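Local coordinates for aldehyde dehydrogenase (Anabaena variabilis, PDB 4H7N), which probably oxidises aldehydes to carboxylic acids with NAD+ as the electron acceptor, at residues 220-224 with 225-229; 449-453 with 454-458; 24-27 with 28-31. All blocks are in the same frame, centred on the assembly; numbering follows the deposited sequence.

Contact 1. Residues 220-224 with 225-229; sequences ETAAR and RFIPA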
loop_
_atom_site.group_PDB
_atom_site.type_symbol
_atom_site.label_atom_id
_atom_site.label_comp_id
_atom_site.label_asym_id
_atom_site.label_seq_id
_atom_site.Cartn_x
_atom_site.Cartn_y
_atom_site.Cartn_z
ATOM N N GLU A 220 4.067 8.678 9.416
ATOM C CA GLU A 220 3.078 9.608 9.972
ATOM C C GLU A 220 2.970 10.867 9.129
ATOM O O GLU A 220 1.901 11.282 8.857
ATOM C CB GLU A 220 3.391 9.944 11.450
ATOM C CG GLU A 220 3.242 8.735 12.387
ATOM C CD GLU A 220 3.819 8.947 13.793
ATOM O OE1 GLU A 220 3.751 10.093 14.284
ATOM O OE2 GLU A 220 4.316 7.953 14.411
ATOM N N THR A 221 4.082 11.418 8.646
ATOM C CA THR A 221 4.057 12.569 7.725
ATOM C C THR A 221 3.369 12.260 6.414
ATOM O O THR A 221 2.516 13.014 5.930
ATOM C CB THR A 221 5.481 13.081 7.458
ATOM O OG1 THR A 221 6.078 13.399 8.700
ATOM C CG2 THR A 221 5.462 14.343 6.634
ATOM N N ALA A 222 3.710 11.132 5.819
ATOM C CA ALA A 222 3.022 10.729 4.590
ATOM C C ALA A 222 1.497 10.602 4.776
ATOM O O ALA A 222 0.691 10.962 3.897
ATOM C CB ALA A 222 3.600 9.409 4.125
ATOM N N ALA A 223 1.096 10.039 5.905
ATOM C CA ALA A 223 -0.326 9.888 6.151
ATOM C C ALA A 223 -1.013 11.261 6.252
ATOM O O ALA A 223 -2.098 11.420 5.730
ATOM C CB ALA A 223 -0.601 9.062 7.417
ATOM N N ARG A 224 -0.403 12.222 6.937
ATOM C CA ARG A 224 -0.977 13.552 7.066
ATOM C C ARG A 224 -1.046 14.262 5.738
ATOM O O ARG A 224 -1.966 15.018 5.500
ATOM C CB ARG A 224 -0.142 14.428 7.985
ATOM C CG ARG A 224 -0.336 14.141 9.448
ATOM C CD ARG A 224 0.250 15.276 10.313
ATOM N NE ARG A 224 1.694 15.125 10.394
ATOM C CZ ARG A 224 2.300 14.262 11.210
ATOM N NH1 ARG A 224 1.573 13.485 12.026
ATOM N NH2 ARG A 224 3.630 14.183 11.230
ATOM N N ARG A 225 -0.092 14.013 4.863
ATOM C CA ARG A 225 -0.160 14.524 3.507
ATOM C C ARG A 225 -1.100 13.731 2.600
ATOM O O ARG A 225 -1.440 14.184 1.531
ATOM C CB ARG A 225 1.228 14.567 2.948
ATOM C CG ARG A 225 2.039 15.593 3.764
ATOM C CD ARG A 225 2.162 16.845 2.921
ATOM N NE ARG A 225 2.717 16.265 1.712
ATOM C CZ ARG A 225 2.267 16.357 0.455
ATOM N NH1 ARG A 225 1.304 17.209 0.102
ATOM N NH2 ARG A 225 2.933 15.653 -0.461
ATOM N N PHE A 226 -1.528 12.560 3.057
ATOM C CA PHE A 226 -2.379 11.633 2.297
ATOM C C PHE A 226 -1.703 11.172 0.999
ATOM O O PHE A 226 -2.312 11.192 -0.080
ATOM C CB PHE A 226 -3.779 12.187 2.053
ATOM C CG PHE A 226 -4.825 11.122 1.895
ATOM C CD1 PHE A 226 -5.304 10.452 2.986
ATOM C CD2 PHE A 226 -5.298 10.765 0.645
ATOM C CE1 PHE A 226 -6.283 9.501 2.858
ATOM C CE2 PHE A 226 -6.240 9.774 0.509
ATOM C CZ PHE A 226 -6.735 9.135 1.635
ATOM N N ILE A 227 -0.464 10.700 1.137
ATOM C CA ILE A 227 0.233 10.017 0.052
ATOM C C ILE A 227 0.737 8.617 0.460
ATOM O O ILE A 227 0.976 8.331 1.630
ATOM C CB ILE A 227 1.435 10.843 -0.457
ATOM C CG1 ILE A 227 2.508 10.966 0.619
ATOM C CG2 ILE A 227 1.032 12.220 -0.962
ATOM C CD1 ILE A 227 3.773 11.613 0.150
ATOM N N PRO A 228 0.918 7.726 -0.515
ATOM C CA PRO A 228 1.495 6.435 -0.250
ATOM C C PRO A 228 2.928 6.547 0.233
ATOM O O PRO A 228 3.694 7.405 -0.244
ATOM C CB PRO A 228 1.508 5.757 -1.611
ATOM C CG PRO A 228 0.584 6.554 -2.463
ATOM C CD PRO A 228 0.651 7.933 -1.935
ATOM N N ALA A 229 3.277 5.665 1.153
ATOM C CA ALA A 229 4.653 5.525 1.609
ATOM C C ALA A 229 5.128 4.081 1.496
ATOM O O ALA A 229 4.481 3.150 2.011
ATOM C CB ALA A 229 4.751 6.001 3.054
#
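A Schellman motif ends helix 212-225, where A222 and I227 meet across the last turn and the chain swings toward strand 229-232. F226 takes a positive phi (60°), which reverses the backbone, and the amide of I227 then reaches back to A222: I227 N lies 3.0 Å from A222 O in a nearly straight bond (N-H...O 171°). F226 N donates to A223 O at 3.0 Å, while R225 N keeps the regular helical bond to T221 O (3.0 Å).

The apolar side of the turn is small. The methyl of A222 meets A229 CB at 3.8 Å and I227 CG1 at 4.0 Å; with chi1 at 66°, I227 places CG1 between its backbone N and carbonyl carbon, which brings it near A222 O. V206 of strand 205-209 also packs on A222 and A229. R225 bends away, its NH2 bonding the carbonyl of I200. The carbonyls of T221, A222 and A223 are thus taken up by the amides of R225, I227 and F226, while R224 O is met by R216 of the second subunit, against which A223, R224 and F226 also pack, the F226 ring meeting F437 of that subunit.

Contact 2. Residues 449-453 with 454-458; sequences GLKRF and LRKQA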
loop_
_atom_site.group_PDB
_atom_site.type_symbol
_atom_site.label_atom_id
_atom_site.label_comp_id
_atom_site.label_asym_id
_atom_site.label_seq_id
_atom_site.Cartn_x
_atom_site.Cartn_y
_atom_site.Cartn_z
ATOM N N GLY A 449 7.012 -4.424 -7.452
ATOM C CA GLY A 449 8.007 -3.419 -7.285
ATOM C C GLY A 449 7.949 -2.285 -8.315
ATOM O O GLY A 449 8.478 -1.181 -8.058
ATOM N N LEU A 450 7.331 -2.539 -9.477
ATOM C CA LEU A 450 7.119 -1.482 -10.422
ATOM C C LEU A 450 5.685 -1.012 -10.328
ATOM O O LEU A 450 5.416 0.153 -10.409
ATOM C CB LEU A 450 7.466 -1.915 -11.835
ATOM C CG LEU A 450 7.438 -0.708 -12.748
ATOM C CD1 LEU A 450 8.671 -0.701 -13.576
ATOM C CD2 LEU A 450 6.184 -0.776 -13.582
ATOM N N LYS A 451 4.755 -1.936 -10.116
ATOM C CA LYS A 451 3.362 -1.569 -10.099
ATOM C C LYS A 451 2.933 -0.699 -8.945
ATOM O O LYS A 451 1.986 0.063 -9.041
ATOM C CB LYS A 451 2.522 -2.821 -10.209
ATOM C CG LYS A 451 2.715 -3.477 -11.576
ATOM C CD LYS A 451 1.824 -4.702 -11.768
ATOM C CE LYS A 451 0.517 -4.319 -12.459
ATOM N NZ LYS A 451 0.787 -3.877 -13.857
ATOM N N ARG A 452 3.663 -0.716 -7.854
ATOM C CA ARG A 452 3.365 0.235 -6.821
ATOM C C ARG A 452 3.368 1.705 -7.269
ATOM O O ARG A 452 2.748 2.555 -6.598
ATOM C CB ARG A 452 4.223 -0.035 -5.596
ATOM C CG ARG A 452 5.627 0.362 -5.711
ATOM C CD ARG A 452 6.498 -0.319 -4.615
ATOM N NE ARG A 452 7.798 -0.428 -5.251
ATOM C CZ ARG A 452 8.979 -0.016 -4.783
ATOM N NH1 ARG A 452 9.111 0.540 -3.596
ATOM N NH2 ARG A 452 10.061 -0.218 -5.523
ATOM N N PHE A 453 4.076 2.020 -8.359
ATOM C CA PHE A 453 4.213 3.409 -8.828
ATOM C C PHE A 453 3.137 3.842 -9.842
ATOM O O PHE A 453 3.238 4.918 -10.401
ATOM C CB PHE A 453 5.603 3.615 -9.459
ATOM C CG PHE A 453 6.723 3.453 -8.472
ATOM C CD1 PHE A 453 6.745 4.201 -7.328
ATOM C CD2 PHE A 453 7.646 2.460 -8.630
ATOM C CE1 PHE A 453 7.769 4.052 -6.376
ATOM C CE2 PHE A 453 8.623 2.247 -7.675
ATOM C CZ PHE A 453 8.699 3.049 -6.564
ATOM N N LEU A 454 2.153 2.981 -10.060
ATOM C CA LEU A 454 1.093 3.142 -11.070
ATOM C C LEU A 454 -0.250 3.039 -10.426
ATOM O O LEU A 454 -0.428 2.235 -9.478
ATOM C CB LEU A 454 1.205 2.017 -12.111
ATOM C CG LEU A 454 2.520 2.106 -12.930
ATOM C CD1 LEU A 454 2.776 0.741 -13.514
ATOM C CD2 LEU A 454 2.393 3.136 -14.042
ATOM N N ARG A 455 -1.179 3.887 -10.848
ATOM C CA ARG A 455 -2.550 3.710 -10.444
ATOM C C ARG A 455 -3.242 2.989 -11.597
ATOM O O ARG A 455 -3.073 3.343 -12.752
ATOM C CB ARG A 455 -3.236 5.036 -10.215
ATOM C CG ARG A 455 -2.798 5.742 -8.967
ATOM C CD ARG A 455 -3.786 6.878 -8.741
ATOM N NE ARG A 455 -3.572 7.653 -7.507
ATOM C CZ ARG A 455 -2.803 8.731 -7.408
ATOM N NH1 ARG A 455 -2.733 9.364 -6.235
ATOM N NH2 ARG A 455 -2.096 9.164 -8.451
ATOM N N LYS A 456 -3.995 1.968 -11.253
ATOM C CA LYS A 456 -4.809 1.239 -12.200
ATOM C C LYS A 456 -6.089 1.995 -12.451
ATOM O O LYS A 456 -6.700 2.536 -11.525
ATOM C CB LYS A 456 -5.106 -0.161 -11.634
ATOM C CG LYS A 456 -3.890 -1.069 -11.572
ATOM C CD LYS A 456 -4.206 -2.350 -10.794
ATOM C CE LYS A 456 -2.996 -2.911 -10.037
ATOM N NZ LYS A 456 -3.488 -3.990 -9.112
ATOM N N GLN A 457 -6.469 2.068 -13.711
ATOM C CA GLN A 457 -7.717 2.694 -14.158
ATOM C C GLN A 457 -8.509 1.681 -14.929
ATOM O O GLN A 457 -7.969 1.025 -15.823
ATOM C CB GLN A 457 -7.412 3.809 -15.151
ATOM C CG GLN A 457 -7.140 5.130 -14.575
ATOM C CD GLN A 457 -7.141 6.232 -15.637
ATOM O OE1 GLN A 457 -6.549 6.092 -16.701
ATOM N NE2 GLN A 457 -7.775 7.329 -15.323
ATOM N N ALA A 458 -9.781 1.526 -14.600
ATOM C CA ALA A 458 -10.676 0.653 -15.370
ATOM C C ALA A 458 -11.620 1.506 -16.236
ATOM O O ALA A 458 -12.068 2.586 -15.823
ATOM C CB ALA A 458 -11.464 -0.237 -14.424
#
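Backbone from K451 to L454 folds into a type I beta turn, closed by L454 N to K451 O at 3.1 Å, and the turn carries the chain from helix 448-451 into strand 454-462. The leucines L450 and L454 meet next to the turn: L450 CD2 lies 3.7 Å from L454 CD1. L450 reaches there with CG anti to its backbone N (chi1 -171°), while L454 has CG anti to its carbonyl carbon (chi1 -65°) and brings CD1 to L450. L106 of helix 82-106 touches both leucines, and A153 of helix 147-153 touches L454, burying the pair. Cutting L454 back to an alanine removes CD1, and L450 CD2 would probably lose that neighbour, with a gap opening toward L106 and A153.

R452 folds back onto G449 and grips its O side-on with R452 NE (3.0 Å) and R452 NH2 (3.1 Å), the oxygen lying in the guanidinium plane. Its NH2 also makes a salt bridge to D146, and Y230 adds a cation-pi contact. F453 CZ sits 3.5 Å above the centre of the guanidinium, and R452 CG sits over one face of the phenyl ring. Farther along, K451 CE and K456 CE approach at 4.5 Å. K451 NZ and K456 NZ are 6.4 Å apart; K456 is paired with E431 of the second subunit, which probably eases the like-charge proximity. Carbonyl, carboxylate and aromatic contacts together fix the rotation of the R452 guanidinium, about 7 Å from the side chain of E232, the predicted active-site residue.

Contact 3. Residues 24-27 with 28-31; sequences PPPP and RLLA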
loop_
_atom_site.group_PDB
_atom_site.type_symbol
_atom_site.label_atom_id
_atom_site.label_comp_id
_atom_site.label_asym_id
_atom_site.label_seq_id
_atom_site.Cartn_x
_atom_site.Cartn_y
_atom_site.Cartn_z
ATOM N N PRO A 24 22.074 22.242 0.942
ATOM C CA PRO A 24 20.691 21.811 0.853
ATOM C C PRO A 24 19.775 22.918 0.375
ATOM O O PRO A 24 19.962 24.072 0.714
ATOM C CB PRO A 24 20.347 21.352 2.269
ATOM C CG PRO A 24 21.454 21.787 3.150
ATOM C CD PRO A 24 22.587 22.299 2.312
ATOM N N PRO A 25 18.783 22.579 -0.451
ATOM C CA PRO A 25 17.911 23.676 -0.896
ATOM C C PRO A 25 16.919 24.046 0.183
ATOM O O PRO A 25 16.304 23.147 0.768
ATOM C CB PRO A 25 17.174 23.056 -2.091
ATOM C CG PRO A 25 17.181 21.593 -1.820
ATOM C CD PRO A 25 18.372 21.281 -0.982
ATOM N N PRO A 26 16.716 25.348 0.422
ATOM C CA PRO A 26 15.612 25.794 1.306
ATOM C C PRO A 26 14.223 25.388 0.810
ATOM O O PRO A 26 14.044 25.164 -0.392
ATOM C CB PRO A 26 15.699 27.318 1.247
ATOM C CG PRO A 26 17.061 27.617 0.673
ATOM C CD PRO A 26 17.441 26.475 -0.194
ATOM N N PRO A 27 13.226 25.341 1.720
ATOM C CA PRO A 27 11.882 24.906 1.298
ATOM C C PRO A 27 11.419 25.537 -0.022
ATOM O O PRO A 27 10.922 24.828 -0.874
ATOM C CB PRO A 27 10.997 25.331 2.484
ATOM C CG PRO A 27 11.924 25.191 3.656
ATOM C CD PRO A 27 13.281 25.618 3.170
ATOM N N ARG A 28 11.643 26.834 -0.192
ATOM C CA ARG A 28 11.211 27.577 -1.399
ATOM C C ARG A 28 11.899 27.075 -2.705
ATOM O O ARG A 28 11.256 26.824 -3.722
ATOM C CB ARG A 28 11.463 29.080 -1.190
ATOM C CG ARG A 28 10.519 30.010 -1.932
ATOM C CD ARG A 28 10.514 31.413 -1.313
ATOM N NE ARG A 28 9.491 32.279 -1.909
ATOM C CZ ARG A 28 9.599 32.908 -3.082
ATOM N NH1 ARG A 28 10.695 32.791 -3.837
ATOM N NH2 ARG A 28 8.597 33.668 -3.513
ATOM N N LEU A 29 13.194 26.902 -2.658
ATOM C CA LEU A 29 13.927 26.313 -3.782
ATOM C C LEU A 29 13.605 24.831 -4.049
ATOM O O LEU A 29 13.588 24.378 -5.189
ATOM C CB LEU A 29 15.423 26.422 -3.521
ATOM C CG LEU A 29 16.350 25.782 -4.565
ATOM C CD1 LEU A 29 16.001 26.363 -5.920
ATOM C CD2 LEU A 29 17.817 26.038 -4.213
ATOM N N LEU A 30 13.437 24.042 -2.998
ATOM C CA LEU A 30 13.074 22.665 -3.189
ATOM C C LEU A 30 11.732 22.536 -3.924
ATOM O O LEU A 30 11.580 21.741 -4.870
ATOM C CB LEU A 30 13.036 21.962 -1.843
ATOM C CG LEU A 30 12.787 20.478 -1.964
ATOM C CD1 LEU A 30 13.775 19.789 -2.909
ATOM C CD2 LEU A 30 12.882 19.907 -0.564
ATOM N N ALA A 31 10.774 23.355 -3.527
ATOM C CA ALA A 31 9.427 23.362 -4.137
ATOM C C ALA A 31 9.498 23.712 -5.622
ATOM O O ALA A 31 8.785 23.176 -6.460
ATOM C CB ALA A 31 8.548 24.385 -3.416
#
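P25 packs against L29 and L30, and this is the close-fitting part of the contact. Its CB lies 3.7 Å from L29 CD2, and P25 CG approaches L30 CD1 at 4.0 Å, so one pyrrolidine ring is shared between two successive leucines. Both leucines hold CG anti to the backbone N (chi1 177° in L29 and -175° in L30), which carries their branches back toward the proline. P25 and L30 are the buried pair, whereas L29 is exposed although it packs on P25. T195 of helix 193-200 touches P25, while N198 of the same helix and V189 and Y202 from loops pack on L30.

The motif is the start of helix 27-46, with P26 at the N-cap position and P27 in the first turn. An N-H in the first turn has no helical acceptor, so proline, lacking that hydrogen, gives up no helical bond there. The helical bonds begin with L30 N to P26 O at 2.9 Å, followed by A31 N to P27 O at 3.0 Å.

The solvent side is looser. P26 touches L29 through its ring, P26 CD lying 3.9 Å from L29 CB, and both residues are exposed. R28, also exposed, runs extended from CG to NE, and this straight chain carries its guanidinium away from the prolines.

From the N terminus, contact 3 comes first, turning the loop after strand 18-22 into helix 27-46. Contact 1 then closes the end of helix 212-225 and leads into strand 229-232, and contact 2 links helix 448-451 to strand 454-462 near the C terminus. The three follow in series, neither nested nor crossing, and none touches another: the nearest atoms of contacts 1 and 2 are about 6 Å apart, those of contacts 2 and 3 about 17 Å. Strands 229-232 and 454-462 belong to one mixed sheet, and F205 of strand 205-209 packs on both P228 and F453. Contacts 1 and 2 also meet the second subunit, whereas contact 3 does not.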